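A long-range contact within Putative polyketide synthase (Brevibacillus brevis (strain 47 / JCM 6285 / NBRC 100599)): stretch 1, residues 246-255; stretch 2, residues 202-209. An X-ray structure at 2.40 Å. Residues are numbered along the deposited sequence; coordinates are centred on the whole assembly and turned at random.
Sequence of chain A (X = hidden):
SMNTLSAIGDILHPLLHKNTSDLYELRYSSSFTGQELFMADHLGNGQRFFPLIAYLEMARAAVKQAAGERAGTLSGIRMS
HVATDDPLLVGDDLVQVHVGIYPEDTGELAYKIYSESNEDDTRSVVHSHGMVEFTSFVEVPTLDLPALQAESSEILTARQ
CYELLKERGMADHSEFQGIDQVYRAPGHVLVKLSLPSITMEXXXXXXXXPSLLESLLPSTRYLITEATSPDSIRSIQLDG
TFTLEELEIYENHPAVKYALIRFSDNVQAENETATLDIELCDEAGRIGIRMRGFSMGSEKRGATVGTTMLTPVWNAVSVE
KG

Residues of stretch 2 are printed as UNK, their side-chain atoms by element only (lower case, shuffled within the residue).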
# COMPACT_ATOMS: atom_id res chain seq x y z
N GLU A 246 0.83 -28.68 3.40
CA GLU A 246 1.61 -27.88 4.32
C GLU A 246 2.87 -27.39 3.70
O GLU A 246 3.50 -28.11 2.94
CB GLU A 246 1.92 -28.69 5.59
CG GLU A 246 2.37 -27.86 6.78
CD GLU A 246 2.62 -28.71 8.01
OE1 GLU A 246 3.72 -29.30 8.11
OE2 GLU A 246 1.71 -28.81 8.87
N LEU A 247 3.27 -26.19 4.08
CA LEU A 247 4.48 -25.54 3.62
C LEU A 247 5.05 -24.83 4.82
O LEU A 247 4.37 -23.98 5.39
CB LEU A 247 4.15 -24.53 2.52
CG LEU A 247 5.17 -23.45 2.15
CD1 LEU A 247 6.47 -24.04 1.75
CD2 LEU A 247 4.67 -22.59 1.00
N GLU A 248 6.30 -25.16 5.19
CA GLU A 248 6.98 -24.50 6.29
C GLU A 248 8.20 -23.79 5.74
O GLU A 248 8.92 -24.37 4.97
CB GLU A 248 7.32 -25.53 7.38
CG GLU A 248 6.09 -25.94 8.17
CD GLU A 248 6.28 -26.96 9.27
OE1 GLU A 248 7.41 -27.47 9.41
OE2 GLU A 248 5.33 -27.19 10.05
N ILE A 249 8.37 -22.51 6.06
CA ILE A 249 9.51 -21.71 5.62
C ILE A 249 10.30 -21.43 6.92
O ILE A 249 9.79 -20.74 7.80
CB ILE A 249 9.08 -20.43 4.89
CG1 ILE A 249 8.13 -20.74 3.71
CG2 ILE A 249 10.31 -19.67 4.39
CD1 ILE A 249 7.47 -19.49 3.08
N TYR A 250 11.51 -21.99 7.04
CA TYR A 250 12.32 -21.92 8.27
C TYR A 250 13.21 -20.68 8.39
O TYR A 250 13.64 -20.36 9.50
CB TYR A 250 13.16 -23.19 8.41
CG TYR A 250 12.29 -24.42 8.39
CD1 TYR A 250 11.36 -24.66 9.39
CD2 TYR A 250 12.31 -25.30 7.31
CE1 TYR A 250 10.53 -25.77 9.36
CE2 TYR A 250 11.48 -26.40 7.26
CZ TYR A 250 10.60 -26.66 8.30
OH TYR A 250 9.80 -27.77 8.24
N GLU A 251 13.50 -20.00 7.28
CA GLU A 251 14.28 -18.77 7.28
C GLU A 251 13.90 -17.93 6.07
O GLU A 251 13.43 -18.46 5.07
CB GLU A 251 15.80 -19.07 7.27
CG GLU A 251 16.29 -19.76 6.01
CD GLU A 251 17.62 -20.48 6.12
OE1 GLU A 251 18.45 -20.31 5.20
OE2 GLU A 251 17.79 -21.29 7.06
N ASN A 252 14.16 -16.64 6.15
CA ASN A 252 13.92 -15.72 5.04
C ASN A 252 15.14 -15.86 4.13
O ASN A 252 16.23 -16.19 4.60
CB ASN A 252 13.81 -14.26 5.57
CG ASN A 252 12.82 -14.06 6.71
OD1 ASN A 252 11.60 -13.96 6.51
ND2 ASN A 252 13.31 -14.04 7.95
N HIS A 253 14.98 -15.61 2.83
CA HIS A 253 16.10 -15.68 1.88
C HIS A 253 16.89 -17.01 1.99
O HIS A 253 18.12 -16.98 2.16
CB HIS A 253 17.06 -14.48 2.09
CG HIS A 253 16.38 -13.21 2.50
ND1 HIS A 253 16.79 -12.49 3.61
CD2 HIS A 253 15.28 -12.63 1.99
CE1 HIS A 253 15.95 -11.47 3.70
NE2 HIS A 253 15.02 -11.51 2.75
N PRO A 254 16.24 -18.19 1.91
CA PRO A 254 17.00 -19.44 2.02
C PRO A 254 17.80 -19.75 0.75
O PRO A 254 17.34 -19.53 -0.37
CB PRO A 254 15.92 -20.49 2.27
CG PRO A 254 14.72 -19.95 1.60
CD PRO A 254 14.80 -18.45 1.70
N ALA A 255 19.02 -20.25 0.94
CA ALA A 255 19.90 -20.67 -0.15
C ALA A 255 19.52 -22.11 -0.49
O ALA A 255 19.61 -22.98 0.38
CB ALA A 255 21.34 -20.59 0.31
N UNK A 202 16.91 -8.11 -5.96
CA UNK A 202 15.65 -8.78 -6.32
C UNK A 202 15.51 -10.07 -5.50
O UNK A 202 14.48 -10.27 -4.86
o UNK A 202 16.59 -9.89 -8.25
c UNK A 202 15.55 -9.00 -7.84
c UNK A 202 15.65 -7.70 -8.63
N UNK A 203 16.58 -10.90 -5.45
CA UNK A 203 16.62 -12.14 -4.65
C UNK A 203 16.44 -11.87 -3.14
O UNK A 203 16.07 -12.79 -2.41
c UNK A 203 17.92 -12.89 -4.88
N UNK A 204 16.71 -10.63 -2.68
CA UNK A 204 16.50 -10.20 -1.29
C UNK A 204 15.00 -10.19 -0.94
O UNK A 204 14.69 -10.47 0.21
c UNK A 204 17.03 -8.33 0.41
c UNK A 204 15.92 -7.34 0.74
c UNK A 204 17.10 -8.80 -1.04
o UNK A 204 15.82 -6.30 0.06
o UNK A 204 15.19 -7.59 1.73
N UNK A 205 14.08 -9.87 -1.90
CA UNK A 205 12.63 -9.88 -1.62
C UNK A 205 12.00 -11.28 -1.75
O UNK A 205 10.98 -11.55 -1.13
c UNK A 205 11.79 -6.46 -3.27
c UNK A 205 11.91 -8.87 -2.54
n UNK A 205 11.11 -5.38 -2.91
o UNK A 205 12.15 -6.62 -4.44
c UNK A 205 12.20 -7.42 -2.18
N UNK A 206 12.66 -12.19 -2.47
CA UNK A 206 12.18 -13.54 -2.71
C UNK A 206 12.60 -14.61 -1.71
O UNK A 206 13.59 -14.47 -1.00
c UNK A 206 12.58 -13.60 -6.62
c UNK A 206 12.63 -13.97 -4.11
c UNK A 206 12.24 -13.00 -5.25
c UNK A 206 10.77 -12.59 -5.14
N UNK A 207 11.77 -15.64 -1.59
CA UNK A 207 12.05 -16.85 -0.85
C UNK A 207 12.16 -17.97 -1.92
O UNK A 207 13.18 -18.66 -1.99
c UNK A 207 11.05 -18.58 0.75
c UNK A 207 11.13 -16.16 1.40
c UNK A 207 10.97 -17.14 0.24
N UNK A 208 11.11 -18.08 -2.78
CA UNK A 208 11.05 -19.02 -3.90
C UNK A 208 11.67 -18.38 -5.11
O UNK A 208 11.25 -17.29 -5.52
c UNK A 208 8.88 -20.16 -3.21
c UNK A 208 7.98 -19.53 -2.37
c UNK A 208 7.29 -20.25 -1.40
c UNK A 208 9.62 -19.37 -4.26
c UNK A 208 8.31 -22.25 -2.18
c UNK A 208 7.46 -21.59 -1.31
c UNK A 208 9.01 -21.53 -3.12
N UNK A 209 12.63 -19.09 -5.73
CA UNK A 209 13.33 -18.63 -6.90
C UNK A 209 12.35 -18.73 -8.09
O UNK A 209 11.58 -19.69 -8.15
c UNK A 209 16.65 -18.33 -7.99
c UNK A 209 14.55 -19.52 -7.14
c UNK A 209 16.28 -18.59 -10.12
n UNK A 209 15.28 -19.21 -9.51
n UNK A 209 17.18 -18.14 -9.25
c UNK A 209 15.50 -19.02 -8.15

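Position 202 has three side-chain atoms: one carbon that carries an oxygen and a second carbon. A branch at CB with one hydroxyl and one methyl is threonine. Thr 202 lies in the helix, out of reach of stretch 1, and its hydroxyl is hydrogen-bonded elsewhere in the structure.

Position 203 has a single side-chain carbon, so it is alanine. The CB of Ala 203 stays clear of stretch 1.

Position 204 has three carbons in a row, the third carrying two oxygens. One of these oxygens lies near the ring of His 253. The carboxylate at the end of a two-carbon spacer makes it glutamate. CA to CB points away from stretch 1. The OE2 of Glu 204 is 4.1 Å from NE2 of His 253, and its backbone O is 2.8 Å from the same NE2. The angle for that short approach is poor, so it is not counted as a hydrogen bond.

Position 205 has three carbons, the third carrying one oxygen and one nitrogen. This is the amide of glutamine. CA to CB of Gln 205 points away from stretch 1.

Position 206 has four carbons, forked at the second, which is leucine. CA to CB of Leu 206 points away from stretch 1, and the side chain makes no contact there. Its backbone O lies near the plane of the His 253 ring, at the edge, 3.9 Å from CD2 of His 253.

Position 207 has three carbons, one of them carrying the other two. They pack on Ile 249 and Pro 254. Branching at CB with carbon alone is valine. CG1 of Val 207 is 3.9 Å from CG2 of Ile 249 and 3.9 Å from CD of Pro 254. CG2 of Val 207 is 4.1 Å from the backbone N of His 253.

Position 208 has one carbon followed by a ring of six carbons, with no oxygen attached. The ring meets Leu 247. It is phenylalanine. CA to CB points away, but the ring end comes nearer. CZ of Phe 208 is 3.8 Å from CD2 of Leu 247, which sits at the ring edge.

Position 209 has one carbon and a five-membered ring of three carbons and two nitrogens, so it is histidine. His 209 does not reach stretch 1; its side chain caps a backbone N just past the stretch.

The contact rests on apolar packing, with Val 207 central. The imidazole of His 253 reaches the backbone around Glu 204 and Leu 206. No hydrogen bond joins the stretches. They bury 368 Å², both sides summed.

Stretch 2 (202-209) TAEQLVFH
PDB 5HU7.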